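Local atomic coordinates of esterase LipW (Mycobacterium marinum, PDB entry 3QH4), a protein that probably hydrolyses esters, as expected of an alpha/beta-hydrolase esterase related to the hormone-sensitive-lipase-like enzymes of the Abhydrolase_3 family. Residues Pro17-Val22 with Arg285-Phe290; Val60-Val65 with Pro74-Arg79; Phe189-Gln194 with Ala249-Cys254; Val196-Pro201 with Pro238-Gln243; Arg205-Ala210 with Pro259-Val264. One frame throughout, in Å; residues are numbered along the deposited sequence.

Interaction 1. Residues Pro17-Val22 with Arg285-Phe290; sequences PLLRAV and RACHGF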
# COMPACT_ATOMS: atom_id res chain seq x y z
N PRO A 17 8.94 12.18 19.62
CA PRO A 17 9.53 11.29 20.64
C PRO A 17 8.77 9.96 20.82
O PRO A 17 9.39 8.95 21.08
CB PRO A 17 9.47 12.11 21.94
CG PRO A 17 9.16 13.51 21.54
CD PRO A 17 8.76 13.57 20.09
N LEU A 18 7.46 9.95 20.63
CA LEU A 18 6.72 8.69 20.81
C LEU A 18 7.11 7.70 19.72
O LEU A 18 7.25 6.49 19.95
CB LEU A 18 5.20 8.92 20.78
CG LEU A 18 4.57 9.74 21.91
CD1 LEU A 18 3.09 10.09 21.60
CD2 LEU A 18 4.67 8.96 23.22
N LEU A 19 7.30 8.23 18.52
CA LEU A 19 7.69 7.39 17.42
C LEU A 19 9.16 7.04 17.47
O LEU A 19 9.53 5.89 17.20
CB LEU A 19 7.31 8.06 16.08
CG LEU A 19 7.60 7.27 14.82
CD1 LEU A 19 6.78 5.99 14.77
CD2 LEU A 19 7.30 8.21 13.61
N ARG A 20 9.99 8.00 17.89
CA ARG A 20 11.42 7.77 18.10
C ARG A 20 11.69 6.57 19.00
O ARG A 20 12.69 5.88 18.81
CB ARG A 20 12.05 9.01 18.72
CG ARG A 20 13.58 9.08 18.56
CD ARG A 20 14.12 10.27 19.37
NE ARG A 20 13.46 11.49 18.95
CZ ARG A 20 13.20 12.54 19.73
NH1 ARG A 20 13.58 12.53 21.01
NH2 ARG A 20 12.58 13.62 19.23
N ALA A 21 10.83 6.35 20.00
CA ALA A 21 11.03 5.26 20.94
C ALA A 21 10.94 3.88 20.31
O ALA A 21 11.53 2.93 20.83
CB ALA A 21 10.02 5.38 22.11
N VAL A 22 10.23 3.76 19.19
CA VAL A 22 10.04 2.46 18.50
C VAL A 22 10.75 2.35 17.15
O VAL A 22 10.94 1.24 16.63
CB VAL A 22 8.52 2.07 18.32
CG1 VAL A 22 7.84 1.80 19.67
CG2 VAL A 22 7.72 3.11 17.50
N ARG A 285 7.13 14.92 11.40
CA ARG A 285 7.83 14.16 12.46
C ARG A 285 7.54 12.64 12.42
O ARG A 285 7.56 11.96 13.44
CB ARG A 285 7.53 14.76 13.84
CG ARG A 285 7.67 16.28 13.89
CD ARG A 285 7.46 16.80 15.31
NE ARG A 285 8.62 16.57 16.15
CZ ARG A 285 8.61 16.55 17.49
NH1 ARG A 285 7.47 16.67 18.18
NH2 ARG A 285 9.75 16.37 18.14
N ALA A 286 7.30 12.13 11.21
CA ALA A 286 6.92 10.75 10.99
C ALA A 286 7.79 10.10 9.89
O ALA A 286 7.99 10.69 8.83
CB ALA A 286 5.41 10.66 10.60
N CYS A 287 8.26 8.88 10.16
CA CYS A 287 9.05 8.08 9.21
C CYS A 287 8.18 7.12 8.44
O CYS A 287 6.99 6.96 8.76
CB CYS A 287 10.14 7.30 9.99
SG CYS A 287 9.46 6.07 11.15
N HIS A 288 8.73 6.48 7.40
CA HIS A 288 7.96 5.45 6.71
C HIS A 288 7.46 4.39 7.68
O HIS A 288 8.20 3.93 8.56
CB HIS A 288 8.85 4.76 5.68
CG HIS A 288 8.08 4.05 4.62
ND1 HIS A 288 7.45 4.72 3.60
CD2 HIS A 288 7.87 2.73 4.39
CE1 HIS A 288 6.87 3.85 2.79
NE2 HIS A 288 7.12 2.63 3.24
N GLY A 289 6.20 4.02 7.54
CA GLY A 289 5.62 2.93 8.31
C GLY A 289 5.12 3.42 9.66
O GLY A 289 4.84 2.58 10.52
N PHE A 290 5.00 4.75 9.85
CA PHE A 290 4.61 5.29 11.18
C PHE A 290 3.32 4.70 11.73
O PHE A 290 3.24 4.42 12.93
CB PHE A 290 4.55 6.84 11.18
CG PHE A 290 3.46 7.44 10.31
CD1 PHE A 290 3.74 7.76 8.97
CD2 PHE A 290 2.17 7.71 10.83
CE1 PHE A 290 2.77 8.36 8.16
CE2 PHE A 290 1.20 8.29 10.04
CZ PHE A 290 1.49 8.61 8.69
O HOH W 1 11.82 16.38 20.15
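L19 holds CG anti to its backbone N (chi1 -177°), and chi2 near 64° sets CD1; the other methyl, CD2, meets the backbone at A286 and C287, while R285 and R20 each bend at chi3 as their tips draw near. L19 CD2 does nearly all of the apolar work. It lies 3.6 Å from C287 N and 3.7 Å from A286 CA, touches C287 SG at 3.9 Å, and has F290 CB at the same distance, so one methyl sits among A286, C287 and F290. The type II turn from C287 to F290 follows directly, with G289 at the N-cap of helix 290-293.

At the other end P17 CD packs obliquely against the R285 guanidinium, 3.6 Å from NH2. R20 NH2 and R285 NH2 come to 4.1 Å, their planes 60° apart. A water lies in the plane of both groups and accepts from each, the bond from R285 being weak; R20 NH2 also bonds to L15 O.

H288, in the middle of the turn, bonds to D258 and S166, a probable Ser-His-Asp triad. The contact therefore sets helix 17-20 against the loop carrying the presumed catalytic histidine. Two guanidinium groups this close should repel, and the shared water and the carbonyl of L15 probably ease that repulsion at the solvent-facing end, while L19 keeps the inner end apolar.

Interaction 2. Residues Val60-Val65 with Pro74-Arg79; sequences VADDVV and PVRIYR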
# COMPACT_ATOMS: atom_id res chain seq x y z
N VAL A 60 -14.48 -10.67 8.86
CA VAL A 60 -13.28 -11.02 8.09
C VAL A 60 -13.40 -12.46 7.62
O VAL A 60 -13.75 -13.35 8.42
CB VAL A 60 -12.01 -10.91 8.96
CG1 VAL A 60 -10.78 -11.47 8.19
CG2 VAL A 60 -11.77 -9.46 9.42
N ALA A 61 -13.08 -12.70 6.34
CA ALA A 61 -13.07 -14.07 5.80
C ALA A 61 -11.90 -14.22 4.83
O ALA A 61 -11.73 -13.38 3.97
CB ALA A 61 -14.39 -14.38 5.09
N ASP A 62 -11.12 -15.29 4.97
CA ASP A 62 -10.05 -15.59 4.01
C ASP A 62 -10.63 -16.43 2.90
O ASP A 62 -11.39 -17.37 3.18
CB ASP A 62 -8.87 -16.32 4.66
CG ASP A 62 -8.02 -15.39 5.49
OD1 ASP A 62 -8.44 -14.25 5.60
OD2 ASP A 62 -6.97 -15.80 6.05
N ASP A 63 -10.24 -16.11 1.67
CA ASP A 63 -10.69 -16.82 0.46
C ASP A 63 -9.53 -16.93 -0.54
O ASP A 63 -8.40 -16.55 -0.23
CB ASP A 63 -11.87 -16.11 -0.17
CG ASP A 63 -12.77 -17.05 -0.99
OD1 ASP A 63 -12.38 -18.20 -1.31
OD2 ASP A 63 -13.86 -16.59 -1.36
N VAL A 64 -9.81 -17.49 -1.71
CA VAL A 64 -8.80 -17.66 -2.75
C VAL A 64 -9.43 -17.34 -4.11
O VAL A 64 -10.61 -17.63 -4.35
CB VAL A 64 -8.24 -19.11 -2.79
CG1 VAL A 64 -7.53 -19.47 -1.48
CG2 VAL A 64 -9.36 -20.11 -3.06
N VAL A 65 -8.64 -16.70 -4.98
CA VAL A 65 -9.03 -16.48 -6.35
C VAL A 65 -8.14 -17.48 -7.09
O VAL A 65 -6.96 -17.27 -7.18
CB VAL A 65 -8.68 -15.05 -6.81
CG1 VAL A 65 -9.06 -14.83 -8.26
CG2 VAL A 65 -9.38 -14.01 -5.88
N PRO A 74 -4.49 -15.94 -2.74
CA PRO A 74 -5.30 -15.79 -1.52
C PRO A 74 -5.71 -14.34 -1.32
O PRO A 74 -5.00 -13.42 -1.75
CB PRO A 74 -4.37 -16.22 -0.39
CG PRO A 74 -3.28 -17.03 -1.08
CD PRO A 74 -3.12 -16.37 -2.44
N VAL A 75 -6.87 -14.17 -0.72
CA VAL A 75 -7.39 -12.85 -0.40
C VAL A 75 -7.96 -12.87 1.01
O VAL A 75 -8.32 -13.94 1.54
CB VAL A 75 -8.48 -12.35 -1.40
CG1 VAL A 75 -7.87 -12.07 -2.80
CG2 VAL A 75 -9.67 -13.34 -1.48
N ARG A 76 -8.00 -11.70 1.63
CA ARG A 76 -8.73 -11.53 2.88
C ARG A 76 -9.82 -10.50 2.64
O ARG A 76 -9.56 -9.40 2.16
CB ARG A 76 -7.81 -11.10 4.03
CG ARG A 76 -8.58 -10.93 5.37
CD ARG A 76 -7.62 -10.95 6.56
NE ARG A 76 -6.96 -12.25 6.69
CZ ARG A 76 -5.86 -12.47 7.41
NH1 ARG A 76 -5.26 -11.47 8.08
NH2 ARG A 76 -5.36 -13.71 7.47
N ILE A 77 -11.05 -10.87 2.98
CA ILE A 77 -12.17 -9.99 2.71
C ILE A 77 -12.70 -9.42 4.02
O ILE A 77 -13.05 -10.18 4.94
CB ILE A 77 -13.29 -10.71 1.93
CG1 ILE A 77 -12.71 -11.38 0.68
CG2 ILE A 77 -14.40 -9.72 1.51
CD1 ILE A 77 -13.69 -12.31 -0.04
N TYR A 78 -12.77 -8.09 4.07
CA TYR A 78 -13.25 -7.35 5.25
C TYR A 78 -14.58 -6.74 4.89
O TYR A 78 -14.71 -6.13 3.84
CB TYR A 78 -12.25 -6.23 5.60
CG TYR A 78 -10.84 -6.69 5.87
CD1 TYR A 78 -9.98 -7.02 4.81
CD2 TYR A 78 -10.35 -6.74 7.17
CE1 TYR A 78 -8.68 -7.41 5.05
CE2 TYR A 78 -9.05 -7.13 7.43
CZ TYR A 78 -8.22 -7.46 6.37
OH TYR A 78 -6.95 -7.82 6.63
N ARG A 79 -15.61 -6.95 5.73
CA ARG A 79 -16.91 -6.37 5.40
C ARG A 79 -17.42 -5.55 6.60
O ARG A 79 -17.61 -6.08 7.71
CB ARG A 79 -17.92 -7.44 4.97
CG ARG A 79 -17.53 -8.23 3.69
CD ARG A 79 -18.56 -9.29 3.43
NE ARG A 79 -18.49 -9.87 2.09
CZ ARG A 79 -17.85 -11.00 1.80
NH1 ARG A 79 -17.18 -11.66 2.74
NH2 ARG A 79 -17.87 -11.46 0.54
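V60-V65 and P74-R79 run antiparallel as the two arms of a beta hairpin, the axes of these short strands 4.4 Å apart at closest and their directions 143° apart, with A61-I77 and D63-V75 as the hydrogen-bonded pairs. V75 N gives D63 O a nearly straight bond of 2.9 Å.

Side chains alternate between the two faces. On that of V60, D62, R76 and Y78, the R76 chain leaves with CG anti to its backbone N, lies beside D62 and bends at chi3 (-64°). Its guanidinium meets the carboxylate side-on: NE reaches OD1 of D62 at 2.7 Å and R76 NH2 reaches D62 OD2 at 3.0 Å. Both oxygens use their syn lone pairs, and the two planes are only 5° apart. V60 places CG1 against R76 CD at 3.6 Å and CG2 against Y78 CD2 at 3.8 Å. Near the D63 and V75 side, V65 CG2 meets V75 CG1 at 3.9 Å; D63 also turns OD1 back to the N-H of V64, at 2.7 Å.

Helix 105-115 packs on the V60 and Y78 side, helix 134-148 on that of V65 and V75. With NE and NH2 engaged by D62 and NH1 by D102, the R76 guanidinium is fixed in rotation, its positive charge probably well balanced by the two aspartates.

Interaction 3. Residues Phe189-Gln194 with Ala249-Cys254; sequences FQLLHQ and ATLITC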
# COMPACT_ATOMS: atom_id res chain seq x y z
N PHE A 189 -11.82 5.70 -7.28
CA PHE A 189 -10.94 6.36 -6.33
C PHE A 189 -9.69 5.54 -6.14
O PHE A 189 -9.77 4.30 -6.16
CB PHE A 189 -11.63 6.52 -4.97
CG PHE A 189 -10.99 7.56 -4.08
CD1 PHE A 189 -11.32 8.91 -4.24
CD2 PHE A 189 -10.08 7.19 -3.09
CE1 PHE A 189 -10.74 9.88 -3.41
CE2 PHE A 189 -9.46 8.16 -2.28
CZ PHE A 189 -9.80 9.51 -2.44
N GLN A 190 -8.56 6.21 -5.92
CA GLN A 190 -7.32 5.50 -5.53
C GLN A 190 -6.75 6.10 -4.26
O GLN A 190 -6.58 7.32 -4.14
CB GLN A 190 -6.27 5.49 -6.67
CG GLN A 190 -5.77 6.86 -7.13
CD GLN A 190 -4.68 6.76 -8.22
OE1 GLN A 190 -3.81 5.87 -8.19
NE2 GLN A 190 -4.79 7.63 -9.21
N LEU A 191 -6.38 5.22 -3.34
CA LEU A 191 -5.84 5.68 -2.05
C LEU A 191 -4.42 5.15 -1.93
O LEU A 191 -4.20 3.93 -1.91
CB LEU A 191 -6.73 5.15 -0.91
CG LEU A 191 -6.36 5.60 0.51
CD1 LEU A 191 -7.64 5.73 1.34
CD2 LEU A 191 -5.40 4.58 1.13
N LEU A 192 -3.46 6.07 -1.97
CA LEU A 192 -2.04 5.71 -2.04
C LEU A 192 -1.36 6.20 -0.76
O LEU A 192 -1.05 7.40 -0.62
CB LEU A 192 -1.37 6.32 -3.29
CG LEU A 192 -2.07 6.10 -4.63
CD1 LEU A 192 -1.36 6.86 -5.74
CD2 LEU A 192 -2.14 4.61 -4.99
N HIS A 193 -1.16 5.29 0.17
CA HIS A 193 -0.43 5.64 1.39
C HIS A 193 1.07 5.39 1.26
O HIS A 193 1.50 4.28 0.92
CB HIS A 193 -1.03 4.92 2.62
CG HIS A 193 -0.29 5.20 3.90
ND1 HIS A 193 0.06 6.48 4.28
CD2 HIS A 193 0.16 4.38 4.87
CE1 HIS A 193 0.70 6.43 5.44
NE2 HIS A 193 0.79 5.17 5.81
N GLN A 194 1.83 6.44 1.57
CA GLN A 194 3.30 6.48 1.48
C GLN A 194 3.81 5.63 0.29
O GLN A 194 4.66 4.75 0.49
CB GLN A 194 3.93 6.05 2.85
CG GLN A 194 3.44 4.67 3.32
CD GLN A 194 3.95 4.23 4.67
OE1 GLN A 194 4.53 5.01 5.43
NE2 GLN A 194 3.71 2.96 4.99
N ALA A 249 -9.74 10.05 -9.00
CA ALA A 249 -9.56 10.87 -7.81
C ALA A 249 -8.70 10.14 -6.78
O ALA A 249 -8.80 8.92 -6.61
CB ALA A 249 -10.89 11.23 -7.24
N THR A 250 -7.82 10.90 -6.12
CA THR A 250 -6.72 10.32 -5.35
C THR A 250 -6.63 10.92 -3.94
O THR A 250 -6.87 12.13 -3.78
CB THR A 250 -5.40 10.60 -6.10
OG1 THR A 250 -5.44 9.93 -7.37
CG2 THR A 250 -4.14 10.09 -5.32
N LEU A 251 -6.31 10.06 -2.95
CA LEU A 251 -5.77 10.51 -1.66
C LEU A 251 -4.37 9.96 -1.62
O LEU A 251 -4.16 8.75 -1.79
CB LEU A 251 -6.56 9.96 -0.47
CG LEU A 251 -5.86 10.21 0.87
CD1 LEU A 251 -5.81 11.73 1.25
CD2 LEU A 251 -6.60 9.42 1.98
N ILE A 252 -3.40 10.85 -1.39
CA ILE A 252 -2.00 10.41 -1.31
C ILE A 252 -1.36 11.00 -0.06
O ILE A 252 -1.44 12.22 0.17
CB ILE A 252 -1.25 10.73 -2.65
CG1 ILE A 252 0.21 10.26 -2.59
CG2 ILE A 252 -1.30 12.24 -3.00
CD1 ILE A 252 0.95 10.37 -3.98
N THR A 253 -0.70 10.15 0.73
CA THR A 253 -0.23 10.57 2.04
C THR A 253 1.22 10.11 2.24
O THR A 253 1.66 9.14 1.61
CB THR A 253 -1.13 9.94 3.14
OG1 THR A 253 -1.26 8.52 2.92
CG2 THR A 253 -2.52 10.58 3.15
N CYS A 254 1.98 10.81 3.10
CA CYS A 254 3.34 10.35 3.41
C CYS A 254 3.87 11.08 4.63
O CYS A 254 3.52 12.24 4.83
CB CYS A 254 4.25 10.65 2.21
SG CYS A 254 5.78 9.68 2.24
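F189 turns its ring toward the neighbouring strand, over A249 and L251, with CG anti to the backbone N (chi1 -161°). One face lies over the A249 carbonyl, whose oxygen stands 3.4 Å above the ring plane and toward the rim. Further out, F189 CZ touches L251 CB at 3.8 Å; next along, L191 and L251 lie side by side, CD1 of L191 meeting CD2 of L251 at 3.9 Å.

H193 also has CG anti to its N, while T253 puts OG1 between its backbone N and carbonyl carbon (chi1 50°). The two side chains cross at about a right angle, and OG1 of T253 lies in the imidazole plane, 2.8 Å from H193 ND1, in a hydrogen bond whose donor is not settled. The far nitrogen, NE2, is held by D291. On the sheet face opposite H193 and T253, Q190, extended beyond CG, crosses T250, its CG 3.1 Å from T250 OG1, a hydroxyl that bonds to P248 O; L192 CB lies against I252 CG1.

The backbones are parallel, with residues paired in step and an almost straight bond of 2.8 Å from L192 N to L251 O. Q194 leaves the strand; its OE1 accepts from G289 N, and NE2 bonds to S165 OG.

These are neighbouring strands of the central sheet, 189-193 beside 250-255, flanked by 160-165 and 278-283; helix 298-315 covers F189, H193 and T253.

Interaction 4. Residues Val196-Pro201 with Pro238-Gln243; sequences VLDDRP and PGRRGQ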
# COMPACT_ATOMS: atom_id res chain seq x y z
N VAL A 196 5.47 3.88 -2.98
CA VAL A 196 6.67 3.71 -3.77
C VAL A 196 6.27 4.03 -5.21
O VAL A 196 5.35 3.39 -5.74
CB VAL A 196 7.15 2.25 -3.60
CG1 VAL A 196 8.24 1.97 -4.63
CG2 VAL A 196 7.67 2.06 -2.15
N LEU A 197 6.95 5.00 -5.86
CA LEU A 197 6.50 5.49 -7.16
C LEU A 197 7.55 5.57 -8.24
O LEU A 197 7.20 5.45 -9.41
CB LEU A 197 5.86 6.90 -6.99
CG LEU A 197 4.57 6.90 -6.20
CD1 LEU A 197 4.20 8.32 -5.90
CD2 LEU A 197 3.48 6.24 -7.01
N ASP A 198 8.82 5.74 -7.87
CA ASP A 198 9.81 6.08 -8.88
C ASP A 198 11.17 5.49 -8.55
O ASP A 198 11.73 5.77 -7.48
CB ASP A 198 9.90 7.61 -9.00
CG ASP A 198 10.51 8.09 -10.33
OD1 ASP A 198 11.28 7.35 -10.96
OD2 ASP A 198 10.20 9.23 -10.76
N ASP A 199 11.71 4.69 -9.46
CA ASP A 199 13.06 4.13 -9.24
C ASP A 199 14.17 5.18 -9.35
O ASP A 199 15.28 4.97 -8.87
CB ASP A 199 13.32 3.01 -10.24
CG ASP A 199 13.35 3.52 -11.65
OD1 ASP A 199 12.30 4.01 -12.11
OD2 ASP A 199 14.44 3.42 -12.28
N ARG A 200 13.88 6.30 -9.99
CA ARG A 200 14.89 7.34 -10.17
C ARG A 200 15.12 8.02 -8.82
O ARG A 200 14.19 8.32 -8.13
CB ARG A 200 14.40 8.34 -11.22
CG ARG A 200 14.26 7.69 -12.64
CD ARG A 200 13.63 8.67 -13.62
NE ARG A 200 12.22 8.84 -13.33
CZ ARG A 200 11.35 9.54 -14.07
NH1 ARG A 200 11.74 10.13 -15.21
NH2 ARG A 200 10.08 9.62 -13.69
N PRO A 201 16.38 8.26 -8.45
CA PRO A 201 16.67 8.85 -7.12
C PRO A 201 16.15 10.28 -6.97
O PRO A 201 16.09 11.03 -7.92
CB PRO A 201 18.20 8.85 -7.05
CG PRO A 201 18.65 7.85 -8.13
CD PRO A 201 17.60 7.92 -9.20
N PRO A 238 5.13 3.57 -11.76
CA PRO A 238 4.08 4.55 -12.06
C PRO A 238 4.57 5.99 -12.21
O PRO A 238 4.02 6.75 -13.04
CB PRO A 238 3.10 4.37 -10.88
CG PRO A 238 3.26 2.96 -10.47
CD PRO A 238 4.77 2.71 -10.62
N GLY A 239 5.63 6.38 -11.47
CA GLY A 239 6.10 7.73 -11.52
C GLY A 239 6.72 8.08 -12.87
O GLY A 239 6.86 9.26 -13.19
N ARG A 240 7.08 7.06 -13.66
CA ARG A 240 7.57 7.33 -15.02
C ARG A 240 6.47 7.58 -16.08
O ARG A 240 6.79 7.96 -17.24
CB ARG A 240 8.52 6.22 -15.50
CG ARG A 240 9.88 6.24 -14.80
CD ARG A 240 10.68 5.04 -15.29
NE ARG A 240 12.03 4.94 -14.72
CZ ARG A 240 13.15 5.38 -15.29
NH1 ARG A 240 13.12 6.07 -16.42
NH2 ARG A 240 14.33 5.14 -14.72
N ARG A 241 5.20 7.39 -15.73
CA ARG A 241 4.09 7.65 -16.67
C ARG A 241 4.03 9.14 -16.97
O ARG A 241 3.98 9.96 -16.05
CB ARG A 241 2.74 7.16 -16.12
CG ARG A 241 1.60 7.37 -17.11
CD ARG A 241 0.37 6.57 -16.74
NE ARG A 241 0.69 5.14 -16.57
CZ ARG A 241 1.05 4.30 -17.56
NH1 ARG A 241 1.13 4.71 -18.82
NH2 ARG A 241 1.29 3.03 -17.27
N GLY A 242 4.07 9.48 -18.26
CA GLY A 242 4.08 10.87 -18.70
C GLY A 242 2.72 11.52 -18.52
O GLY A 242 2.62 12.59 -17.91
N GLN A 243 1.69 10.86 -19.03
CA GLN A 243 0.32 11.45 -19.02
C GLN A 243 -0.54 10.87 -17.93
O GLN A 243 -0.86 9.68 -17.94
CB GLN A 243 -0.35 11.20 -20.39
CG GLN A 243 -1.80 11.69 -20.46
CD GLN A 243 -1.91 13.20 -20.25
OE1 GLN A 243 -2.01 13.67 -19.12
NE2 GLN A 243 -1.82 13.96 -21.34
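Two arginines of like charge lie flat on each other here: the R200 and R240 guanidinium planes are 17° apart with centres 4.7 Å apart. The stack is offset, for R240 CG sits over the R200 group and R200 CG over the R240 group, 3.3 Å from R240 NH2.

Each arginine has its own aspartate. R240 stays extended from CG to NE and meets D199 side-on, NE to OD1 at 2.8 Å and R240 NH2 to D199 OD2 at 3.0 Å, both on syn lone pairs. R200 bends at chi3 (-72°) and binds D198, with R200 NE 3.0 Å from D198 OD1. That oxygen takes the backbone N of R200 as well, closing an Asx turn. Two carboxylates beside two stacked guanidiniums probably offset much of the repulsion.

On the backbone, G239 N donates to L197 O at 2.8 Å. Having no side chain, G239 brings its main chain close against L197 O and D198. L197 CD2 touches P238 CB.

Segment 196-201 is a loop linking strand 189-193 to helix 203-207, while 238-243 begins with a 3-10 turn at P238-R240 and leads from helix 216-227 toward strand 250-255. P238 rests on helix 167-181, and W223 of helix 216-227 packs against D199.

Interaction 5. Residues Arg205-Ala210 with Pro259-Val264; sequences RSEFRA and PFRDEV
R261 reaches from the start of helix 261-273 to E207 at the end of helix 203-207 and F208 just after it, within the alpha/beta-hydrolase fold. From CB, CG runs anti to the backbone N (chi1 174°); CD carries the chain on, and it bends at chi3 (74°). NE turns back to its neighbour D262, meeting OD1 at 2.9 Å nearly along its C-O axis. CZ lies 3.9 Å from F208 CE2. NH1 comes into the plane of the F208 ring at its edge, 3.4 Å from CE2, with the two planes 81° apart, and also bonds to E256 O. NH2 makes a long salt bridge of 3.5 Å to E207 OE1; the other carboxylate oxygen, OE2, is held by R14.

P259 CD packs against F208 CB at 4.1 Å. Further along, R205 and E263 face each other through waters rather than directly. One water bridges the E207-R261 pair, giving to E207 OE1 at 2.9 Å and accepting from R261 NH1 at 2.8 Å.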
# COMPACT_ATOMS: atom_id res chain seq x y z
N ARG A 205 15.42 10.65 -1.16
CA ARG A 205 16.02 9.31 -1.07
C ARG A 205 17.45 9.35 -0.57
O ARG A 205 17.85 8.51 0.26
CB ARG A 205 15.95 8.53 -2.41
CG ARG A 205 16.49 7.13 -2.15
CD ARG A 205 16.83 6.32 -3.37
NE ARG A 205 15.66 6.09 -4.23
CZ ARG A 205 15.70 5.29 -5.29
NH1 ARG A 205 14.61 5.13 -6.02
NH2 ARG A 205 16.83 4.62 -5.59
N SER A 206 18.23 10.32 -1.05
CA SER A 206 19.62 10.51 -0.60
C SER A 206 19.67 11.07 0.82
O SER A 206 20.45 10.62 1.67
CB SER A 206 20.37 11.40 -1.60
OG SER A 206 20.27 10.85 -2.93
N GLU A 207 18.83 12.07 1.11
CA GLU A 207 18.82 12.65 2.44
C GLU A 207 18.50 11.58 3.49
O GLU A 207 19.13 11.52 4.56
CB GLU A 207 17.76 13.74 2.52
CG GLU A 207 17.70 14.38 3.90
CD GLU A 207 16.74 15.54 4.01
OE1 GLU A 207 15.90 15.72 3.11
OE2 GLU A 207 16.80 16.22 5.06
N PHE A 208 17.49 10.76 3.18
CA PHE A 208 17.06 9.73 4.08
C PHE A 208 17.62 8.36 3.67
O PHE A 208 16.90 7.36 3.66
CB PHE A 208 15.54 9.74 4.20
CG PHE A 208 14.99 11.06 4.67
CD1 PHE A 208 15.54 11.70 5.78
CD2 PHE A 208 13.97 11.69 3.96
CE1 PHE A 208 15.04 12.95 6.21
CE2 PHE A 208 13.45 12.92 4.38
CZ PHE A 208 14.00 13.56 5.50
N ARG A 209 18.92 8.34 3.35
CA ARG A 209 19.60 7.13 2.98
C ARG A 209 19.58 6.15 4.13
O ARG A 209 19.80 4.95 3.91
CB ARG A 209 21.07 7.41 2.58
CG ARG A 209 21.91 8.10 3.69
CD ARG A 209 23.31 8.54 3.20
NE ARG A 209 23.21 9.75 2.35
CZ ARG A 209 24.25 10.45 1.89
NH1 ARG A 209 25.52 10.07 2.14
NH2 ARG A 209 24.03 11.55 1.19
N ALA A 210 19.33 6.63 5.36
CA ALA A 210 19.57 5.73 6.54
C ALA A 210 18.64 5.95 7.71
O ALA A 210 18.96 5.66 8.88
CB ALA A 210 21.04 5.82 6.97
N PRO A 259 12.21 8.43 2.79
CA PRO A 259 12.85 8.57 1.48
C PRO A 259 11.87 8.75 0.32
O PRO A 259 12.26 9.36 -0.68
CB PRO A 259 13.68 7.27 1.35
CG PRO A 259 12.84 6.24 2.17
CD PRO A 259 12.46 7.10 3.39
N PHE A 260 10.63 8.25 0.42
CA PHE A 260 9.67 8.36 -0.68
C PHE A 260 8.94 9.69 -0.70
O PHE A 260 8.14 9.94 -1.58
CB PHE A 260 8.69 7.19 -0.63
CG PHE A 260 9.38 5.86 -0.65
CD1 PHE A 260 10.11 5.47 -1.77
CD2 PHE A 260 9.34 5.04 0.46
CE1 PHE A 260 10.82 4.22 -1.75
CE2 PHE A 260 10.02 3.83 0.47
CZ PHE A 260 10.75 3.42 -0.62
N ARG A 261 9.26 10.58 0.23
CA ARG A 261 8.51 11.83 0.32
C ARG A 261 8.56 12.64 -0.98
O ARG A 261 7.54 13.14 -1.44
CB ARG A 261 9.06 12.70 1.46
CG ARG A 261 8.41 14.09 1.51
CD ARG A 261 9.26 15.00 2.38
NE ARG A 261 10.51 15.43 1.75
CZ ARG A 261 11.57 15.80 2.45
NH1 ARG A 261 11.55 15.71 3.78
NH2 ARG A 261 12.66 16.26 1.84
N ASP A 262 9.74 12.82 -1.55
CA ASP A 262 9.79 13.70 -2.74
C ASP A 262 9.08 13.12 -3.96
O ASP A 262 8.43 13.85 -4.73
CB ASP A 262 11.24 14.05 -3.11
CG ASP A 262 11.88 15.00 -2.10
OD1 ASP A 262 11.23 15.41 -1.10
OD2 ASP A 262 13.07 15.32 -2.30
N GLU A 263 9.17 11.81 -4.15
CA GLU A 263 8.45 11.25 -5.32
C GLU A 263 6.93 11.35 -5.10
O GLU A 263 6.18 11.52 -6.04
CB GLU A 263 8.93 9.84 -5.65
CG GLU A 263 8.59 8.76 -4.63
CD GLU A 263 9.60 7.64 -4.67
OE1 GLU A 263 9.19 6.51 -5.01
OE2 GLU A 263 10.81 7.91 -4.42
N VAL A 264 6.51 11.31 -3.83
CA VAL A 264 5.11 11.52 -3.50
C VAL A 264 4.68 12.93 -3.88
O VAL A 264 3.67 13.12 -4.55
CB VAL A 264 4.83 11.27 -2.00
CG1 VAL A 264 3.47 11.88 -1.58
CG2 VAL A 264 4.82 9.80 -1.74
O HOH W 2 11.36 4.74 -4.95
O HOH W 3 13.35 7.54 -5.58
O HOH W 4 13.21 6.53 -2.89
O HOH W 5 13.89 16.97 4.78

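Interactions 2 and 3 belong to the same mixed sheet, the first at its outer hairpin and the second in its interior, with centres about 23 Å apart. Interactions 4 and 5 lie on the other side of the chain's centre from interaction 2, their own centres about 14 Å apart, and meet where E263 accepts from L197 N and D198 N. In sequence, the segments of interaction 1 enclose all the others, and interaction 2 comes before 3, 4 and 5; interactions 3 and 5 alternate, their strands leading into helices 203-207 and 261-273. G289 N bonds to Q194, joining interaction 1 to 3, and H288 packs on F260 of interaction 5, so three contacts converge around the probable triad histidine.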